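Local coordinates for foldase protein PrsA (Streptococcus pneumoniae, PDB 5TVL) that probably helps secreted proteins fold outside the cell after translocation, as a membrane lipoprotein with peptidyl-prolyl cis-trans isomerase activity, at residues A[46-49]-A[50-54]; A[174-177]-A[178-182]; A[243-246]-A[247-251]. All coordinates share one frame; numbering follows the deposited sequence.

Interaction 1. Residues A[46-49]-A[50-54]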
loop_
_atom_site.group_PDB
_atom_site.type_symbol
_atom_site.label_atom_id
_atom_site.label_comp_id
_atom_site.label_asym_id
_atom_site.label_seq_id
_atom_site.Cartn_x
_atom_site.Cartn_y
_atom_site.Cartn_z
ATOM N N SER A 46 8.352 12.756 -25.767
ATOM C CA SER A 46 7.484 13.673 -26.531
ATOM C C SER A 46 6.074 13.860 -25.950
ATOM O O SER A 46 5.490 14.941 -26.084
ATOM C CB SER A 46 7.365 13.193 -27.981
ATOM O OG SER A 46 7.085 11.804 -28.038
ATOM N N GLU A 47 5.540 12.819 -25.310
ATOM C CA GLU A 47 4.194 12.869 -24.717
ATOM C C GLU A 47 4.089 13.764 -23.484
ATOM O O GLU A 47 3.002 14.261 -23.177
ATOM C CB GLU A 47 3.712 11.467 -24.341
ATOM C CG GLU A 47 3.609 10.515 -25.517
ATOM C CD GLU A 47 2.947 9.208 -25.151
ATOM O OE1 GLU A 47 3.593 8.155 -25.334
ATOM O OE2 GLU A 47 1.788 9.233 -24.682
ATOM N N LEU A 48 5.205 13.957 -22.778
ATOM C CA LEU A 48 5.195 14.652 -21.492
ATOM C C LEU A 48 5.486 16.139 -21.648
ATOM O O LEU A 48 6.504 16.525 -22.230
ATOM C CB LEU A 48 6.212 14.012 -20.540
ATOM C CG LEU A 48 6.262 14.525 -19.096
ATOM C CD1 LEU A 48 4.887 14.559 -18.441
ATOM C CD2 LEU A 48 7.215 13.658 -18.292
ATOM N N ASP A 49 4.583 16.957 -21.110
ATOM C CA ASP A 49 4.716 18.411 -21.109
ATOM C C ASP A 49 5.613 18.846 -19.947
ATOM O O ASP A 49 5.583 18.239 -18.873
ATOM C CB ASP A 49 3.322 19.045 -20.976
ATOM C CG ASP A 49 3.313 20.544 -21.249
ATOM O OD1 ASP A 49 4.204 21.052 -21.965
ATOM O OD2 ASP A 49 2.393 21.220 -20.741
ATOM N N ASP A 50 6.404 19.897 -20.163
ATOM C CA ASP A 50 7.290 20.436 -19.115
ATOM C C ASP A 50 6.569 21.196 -17.993
ATOM O O ASP A 50 7.157 21.413 -16.936
ATOM C CB ASP A 50 8.372 21.337 -19.729
ATOM C CG ASP A 50 9.417 20.549 -20.491
ATOM O OD1 ASP A 50 10.117 19.723 -19.865
ATOM O OD2 ASP A 50 9.541 20.759 -21.715
ATOM N N LYS A 51 5.320 21.605 -18.222
ATOM C CA LYS A 51 4.525 22.318 -17.212
ATOM C C LYS A 51 4.253 21.473 -15.963
ATOM O O LYS A 51 4.359 21.973 -14.846
ATOM C CB LYS A 51 3.199 22.808 -17.816
ATOM C CG LYS A 51 2.390 23.728 -16.908
ATOM C CD LYS A 51 1.292 24.448 -17.678
ATOM C CE LYS A 51 0.398 25.264 -16.756
ATOM N NZ LYS A 51 1.129 26.367 -16.072
ATOM N N GLU A 52 3.902 20.203 -16.161
ATOM C CA GLU A 52 3.628 19.278 -15.047
ATOM C C GLU A 52 4.875 18.979 -14.202
ATOM O O GLU A 52 4.784 18.814 -12.984
ATOM C CB GLU A 52 3.033 17.967 -15.572
ATOM C CG GLU A 52 1.643 18.119 -16.171
ATOM C CD GLU A 52 1.199 16.887 -16.935
ATOM O OE1 GLU A 52 1.834 16.561 -17.961
ATOM O OE2 GLU A 52 0.210 16.251 -16.516
ATOM N N VAL A 53 6.033 18.915 -14.857
ATOM C CA VAL A 53 7.313 18.726 -14.171
ATOM C C VAL A 53 7.659 19.978 -13.360
ATOM O O VAL A 53 8.134 19.870 -12.229
ATOM C CB VAL A 53 8.452 18.375 -15.163
ATOM C CG1 VAL A 53 9.805 18.311 -14.454
ATOM C CG2 VAL A 53 8.154 17.052 -15.868
ATOM N N ASP A 54 7.414 21.154 -13.943
ATOM C CA ASP A 54 7.599 22.435 -13.247
ATOM C C ASP A 54 6.651 22.601 -12.052
ATOM O O ASP A 54 7.009 23.267 -11.082
ATOM C CB ASP A 54 7.418 23.626 -14.210
ATOM C CG ASP A 54 8.517 23.715 -15.278
ATOM O OD1 ASP A 54 9.673 23.316 -15.021
ATOM O OD2 ASP A 54 8.216 24.206 -16.389
#
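L48 and V53 form the apolar side of this short contact, methyl to methyl, with L48 CD2 lying 4.3 Å from V53 CG2. The isobutyl group of L48 swings away from its backbone N (chi1 -175°), which carries its branched end forward alongside the first turn of the helix. Its other methyl meets a polar neighbour: L48 CD1 is 3.7 Å from E52 OE1, the glutamate chain crossing the leucine obliquely, so that a carboxylate oxygen skirts the hydrocarbon. L48 and D49 lie in the loop between helices 25-44 and 50-64, E52 and V53 in the first turns of helix 50-64, in the helical part of the foldase, and their apolar side is set against a third helix, 79-102: L48 rests on R87, K90 and L91, and V53, the buried member of the pair, on K83. Across the bend, on the side open to solvent, the contact is looser and acidic. D49 and K51 lie side by side and point the same way, yet what meets is the carboxylate and the base of the lysine, D49 OD2 being 3.4 Å from K51 CB while the rest of the lysine chain leads away. D49, D50 and E52 bring carboxylates near the start of the helix without their charged atoms touching. Negative charge so close to the N-terminal turn of a helix would probably be favoured by the helix dipole, and basic residues of helix 79-102 lie nearby: R87 and K83 make long, weak ion pairs with D50 and D54, while K98 forms a salt bridge with E47.

Interaction 2. Residues A[174-177]-A[178-182]. With SO4 (sulfate ion), chain L.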
loop_
_atom_site.group_PDB
_atom_site.type_symbol
_atom_site.label_atom_id
_atom_site.label_comp_id
_atom_site.label_asym_id
_atom_site.label_seq_id
_atom_site.Cartn_x
_atom_site.Cartn_y
_atom_site.Cartn_z
ATOM N N THR A 174 -10.441 6.104 -0.683
ATOM C CA THR A 174 -9.355 6.105 0.302
ATOM C C THR A 174 -9.483 7.257 1.314
ATOM O O THR A 174 -8.702 7.333 2.264
ATOM C CB THR A 174 -7.981 6.199 -0.392
ATOM O OG1 THR A 174 -7.949 7.350 -1.244
ATOM C CG2 THR A 174 -7.719 4.951 -1.226
ATOM N N GLU A 175 -10.459 8.143 1.107
ATOM C CA GLU A 175 -10.738 9.254 2.030
ATOM C C GLU A 175 -11.401 8.803 3.346
ATOM O O GLU A 175 -11.351 9.531 4.339
ATOM C CB GLU A 175 -11.615 10.311 1.338
ATOM C CG GLU A 175 -10.960 10.981 0.129
ATOM C CD GLU A 175 -11.957 11.565 -0.866
ATOM O OE1 GLU A 175 -12.887 10.843 -1.294
ATOM O OE2 GLU A 175 -11.798 12.745 -1.241
ATOM N N VAL A 176 -12.024 7.620 3.342
ATOM C CA VAL A 176 -12.708 7.054 4.516
ATOM C C VAL A 176 -12.042 5.717 4.890
ATOM O O VAL A 176 -11.657 4.961 3.992
ATOM C CB VAL A 176 -14.209 6.816 4.213
ATOM C CG1 VAL A 176 -14.978 6.472 5.483
ATOM C CG2 VAL A 176 -14.823 8.036 3.527
ATOM N N PRO A 177 -11.903 5.409 6.202
ATOM C CA PRO A 177 -11.279 4.123 6.568
ATOM C C PRO A 177 -12.107 2.888 6.177
ATOM O O PRO A 177 -13.334 2.970 6.071
ATOM C CB PRO A 177 -11.140 4.207 8.098
ATOM C CG PRO A 177 -11.364 5.634 8.457
ATOM C CD PRO A 177 -12.246 6.206 7.396
ATOM N N GLU A 178 -11.425 1.759 5.984
ATOM C CA GLU A 178 -12.051 0.520 5.501
ATOM C C GLU A 178 -13.198 0.050 6.392
ATOM O O GLU A 178 -14.280 -0.262 5.898
ATOM C CB GLU A 178 -10.994 -0.588 5.366
ATOM C CG GLU A 178 -11.502 -1.948 4.884
ATOM C CD GLU A 178 -12.220 -1.893 3.544
ATOM O OE1 GLU A 178 -11.909 -1.007 2.716
ATOM O OE2 GLU A 178 -13.097 -2.752 3.313
ATOM N N GLN A 179 -12.948 0.008 7.697
ATOM C CA GLN A 179 -13.965 -0.397 8.682
ATOM C C GLN A 179 -15.138 0.587 8.828
ATOM O O GLN A 179 -16.227 0.187 9.256
ATOM C CB GLN A 179 -13.342 -0.677 10.062
ATOM C CG GLN A 179 -12.594 0.487 10.713
ATOM C CD GLN A 179 -11.090 0.421 10.489
ATOM O OE1 GLN A 179 -10.637 0.272 9.356
ATOM N NE2 GLN A 179 -10.311 0.529 11.562
ATOM N N VAL A 180 -14.920 1.859 8.484
ATOM C CA VAL A 180 -16.005 2.850 8.453
ATOM C C VAL A 180 -16.891 2.634 7.222
ATOM O O VAL A 180 -18.118 2.759 7.308
ATOM C CB VAL A 180 -15.471 4.303 8.485
ATOM C CG1 VAL A 180 -16.617 5.311 8.420
ATOM C CG2 VAL A 180 -14.639 4.541 9.742
ATOM N N LYS A 181 -16.261 2.323 6.086
ATOM C CA LYS A 181 -16.981 2.032 4.839
ATOM C C LYS A 181 -17.821 0.763 4.948
ATOM O O LYS A 181 -19.012 0.774 4.625
ATOM C CB LYS A 181 -16.009 1.892 3.662
ATOM C CG LYS A 181 -15.326 3.191 3.256
ATOM C CD LYS A 181 -14.551 3.053 1.954
ATOM C CE LYS A 181 -13.431 2.036 2.076
ATOM N NZ LYS A 181 -12.434 2.155 0.984
ATOM N N LYS A 182 -17.200 -0.322 5.406
ATOM C CA LYS A 182 -17.896 -1.605 5.538
ATOM C C LYS A 182 -19.054 -1.527 6.527
ATOM O O LYS A 182 -20.116 -2.107 6.281
ATOM C CB LYS A 182 -16.928 -2.726 5.936
ATOM C CG LYS A 182 -15.973 -3.152 4.826
ATOM C CD LYS A 182 -16.667 -4.022 3.787
ATOM C CE LYS A 182 -15.728 -4.437 2.665
ATOM N NZ LYS A 182 -14.594 -5.285 3.131
HETATM S S SO4 L . -15.371 -8.543 6.459
HETATM O O1 SO4 L . -14.683 -7.642 5.507
HETATM O O2 SO4 L . -14.992 -8.187 7.846
HETATM O O3 SO4 L . -16.835 -8.407 6.299
HETATM O O4 SO4 L . -14.978 -9.942 6.177
#
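V180 is gripped between V176 and P177 where the chain enters helix 178-186 of the parvulin-type (PpiC) domain, a helix lying against the four-stranded antiparallel sheet. Each branch of V180 has its own partner: V180 CG1 meets V176 CG1 at 3.6 Å, with the two side chains nearly perpendicular, and V180 CG2 sits 3.7 Å from P177 CG, obliquely against the CG-CD side of the proline ring. V180 also touches Y209, V211 and I196 of the sheet, P177 touches Y209, and I167 and F169 touch V176, so the start of the helix is tied to both central and edge strands. P177 occupies the N-cap position, and its carbonyl closes the first helical turn by accepting the K181 N-H at 3.0 Å (N-H...O angle 158°), together with a weak bond from V180 N.

K181 then shows how a lysine can run back over a helix start. Its CB is 3.8 Å from P177 O. Its CG comes to 3.5 Å from that oxygen and also leans on V176 CB. A kink at chi3 (-62°) next turns the chain along the preceding peptide, where CD and CE both run past V176 O, CE at 3.9 Å. The ammonium group finally reaches the carbonyl oxygens of S171 and S173, and these two hydrogen bonds from the loop ahead of the helix probably help to stabilise its charge. E178 OE1 completes a long salt bridge, 3.6 Å from K181 NZ. The carboxylate thereby bridges two lysines: on its other oxygen, K182 NZ meets E178 OE2 at 2.9 Å, nearly in line with the C-O bond, and the same nitrogen gives a weak hydrogen bond to O1 of a sulfate.

Interaction 3. Residues A[243-246]-A[247-251]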
loop_
_atom_site.group_PDB
_atom_site.type_symbol
_atom_site.label_atom_id
_atom_site.label_comp_id
_atom_site.label_asym_id
_atom_site.label_seq_id
_atom_site.Cartn_x
_atom_site.Cartn_y
_atom_site.Cartn_z
ATOM N N THR A 243 6.447 -4.569 -8.281
ATOM C CA THR A 243 6.806 -5.689 -9.154
ATOM C C THR A 243 6.400 -5.417 -10.602
ATOM O O THR A 243 7.151 -5.734 -11.529
ATOM C CB THR A 243 6.139 -6.999 -8.685
ATOM O OG1 THR A 243 6.429 -7.216 -7.298
ATOM C CG2 THR A 243 6.643 -8.192 -9.493
ATOM N N PHE A 244 5.213 -4.834 -10.782
ATOM C CA PHE A 244 4.695 -4.492 -12.107
ATOM C C PHE A 244 5.526 -3.397 -12.778
ATOM O O PHE A 244 5.917 -3.540 -13.934
ATOM C CB PHE A 244 3.224 -4.063 -12.024
ATOM C CG PHE A 244 2.547 -3.971 -13.363
ATOM C CD1 PHE A 244 2.348 -5.118 -14.131
ATOM C CD2 PHE A 244 2.109 -2.747 -13.865
ATOM C CE1 PHE A 244 1.730 -5.047 -15.369
ATOM C CE2 PHE A 244 1.490 -2.673 -15.105
ATOM C CZ PHE A 244 1.300 -3.824 -15.856
ATOM N N VAL A 245 5.810 -2.325 -12.039
ATOM C CA VAL A 245 6.588 -1.185 -12.554
ATOM C C VAL A 245 7.981 -1.651 -12.987
ATOM O O VAL A 245 8.450 -1.291 -14.069
ATOM C CB VAL A 245 6.701 -0.040 -11.504
ATOM C CG1 VAL A 245 7.665 1.054 -11.960
ATOM C CG2 VAL A 245 5.333 0.572 -11.218
ATOM N N GLN A 246 8.619 -2.457 -12.136
ATOM C CA GLN A 246 9.930 -3.052 -12.425
ATOM C C GLN A 246 9.923 -3.915 -13.685
ATOM O O GLN A 246 10.890 -3.894 -14.449
ATOM C CB GLN A 246 10.422 -3.894 -11.238
ATOM C CG GLN A 246 10.826 -3.080 -10.014
ATOM C CD GLN A 246 12.182 -2.415 -10.159
ATOM O OE1 GLN A 246 13.176 -3.077 -10.455
ATOM N NE2 GLN A 246 12.234 -1.102 -9.938
ATOM N N SER A 247 8.844 -4.673 -13.894
ATOM C CA SER A 247 8.712 -5.515 -15.091
ATOM C C SER A 247 8.606 -4.668 -16.366
ATOM O O SER A 247 9.211 -5.012 -17.380
ATOM C CB SER A 247 7.527 -6.491 -14.975
ATOM O OG SER A 247 6.280 -5.842 -15.171
ATOM N N ILE A 248 7.860 -3.560 -16.298
ATOM C CA ILE A 248 7.736 -2.624 -17.427
ATOM C C ILE A 248 9.093 -1.978 -17.730
ATOM O O ILE A 248 9.499 -1.907 -18.890
ATOM C CB ILE A 248 6.665 -1.522 -17.178
ATOM C CG1 ILE A 248 5.267 -2.131 -16.966
ATOM C CG2 ILE A 248 6.623 -0.522 -18.330
ATOM C CD1 ILE A 248 4.771 -3.044 -18.073
ATOM N N ILE A 249 9.784 -1.518 -16.688
ATOM C CA ILE A 249 11.140 -0.969 -16.832
ATOM C C ILE A 249 12.037 -2.016 -17.499
ATOM O O ILE A 249 12.719 -1.715 -18.483
ATOM C CB ILE A 249 11.725 -0.504 -15.470
ATOM C CG1 ILE A 249 10.984 0.749 -14.982
ATOM C CG2 ILE A 249 13.219 -0.201 -15.580
ATOM C CD1 ILE A 249 11.232 1.105 -13.528
ATOM N N GLY A 250 11.996 -3.240 -16.973
ATOM C CA GLY A 250 12.744 -4.373 -17.527
ATOM C C GLY A 250 12.409 -4.697 -18.973
ATOM O O GLY A 250 13.304 -4.999 -19.764
ATOM N N LYS A 251 11.121 -4.634 -19.316
ATOM C CA LYS A 251 10.666 -4.816 -20.699
ATOM C C LYS A 251 11.202 -3.711 -21.599
ATOM O O LYS A 251 11.740 -3.987 -22.670
ATOM C CB LYS A 251 9.133 -4.850 -20.785
ATOM C CG LYS A 251 8.508 -6.137 -20.267
ATOM C CD LYS A 251 8.575 -7.268 -21.281
ATOM C CE LYS A 251 7.910 -8.526 -20.740
ATOM N NZ LYS A 251 7.857 -9.619 -21.750
#
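S247 turns its hydroxyl back onto the helix that carries it, a classic serine back-bond to the preceding turn. With chi1 at 76°, OG stands between the backbone N and the carbonyl carbon of its own residue, and from there it donates to F244 O at 2.6 Å. That carbonyl has a second donor, since I248 N also bonds to it at 3.1 Å; the hydroxyl approaches at a much sharper C=O...donor angle than the amide. The remaining rungs of helix 242-255 run in regular alpha-helical sequence, S247 N to T243 O, I249 N to V245 O and G250 N to Q246 O.

The side chains between these rungs differ in shape. The F244 ring, set trans to its own amide nitrogen, turns one face to I248: I248 CG1 rises 4.2 Å above the ring plane, displaced toward the rim, and I248 CD1 lies 4.2 Å from F244 CZ. In I248, chi1 (-61°) places CG1 above the ring, and the bend at chi2 (-55°) brings CD1 near CZ. I249, by contrast, is extended beyond CG1, and its side chain slants across that of V245, I249 CD1 to V245 CG1 measuring 3.9 Å. Both rows continue into neighbouring helices, F244 and V245 onto V96 and I248 onto V99 of helix 79-102, while I249 reaches I36 and F40 of helix 25-44. T243 faces the second subunit, and its OG1 is hydrogen-bonded to D241 of that second subunit.

Chemically, the hydroxyl of S247 is satisfied within its own helix, F244 O taking two donors, while the apolar side chains of the same turns pack on other helices.

All three contacts are local, each within one continuous run of chain, but they sample different settings. Interaction 1 is a surface contact, rich in carboxylates; interaction 2, in the isomerase domain, is apolar and buried at its valines and proline, with its lysine-glutamate network reaching the surface; interaction 3, partly buried, combines helix backbone bonds and a serine hydroxyl with apolar side-chain packing. Interactions 1 and 3 both pack on helix 79-102, their centres 22 Å apart, whereas interaction 2 leans on beta strands and its centre lies 34 Å from that of interaction 1, across the middle of the chain. Interactions 2 and 3 both touch the second subunit. Interactions 1 and 2 concern the entrance to a helix, interaction 3 the helix body.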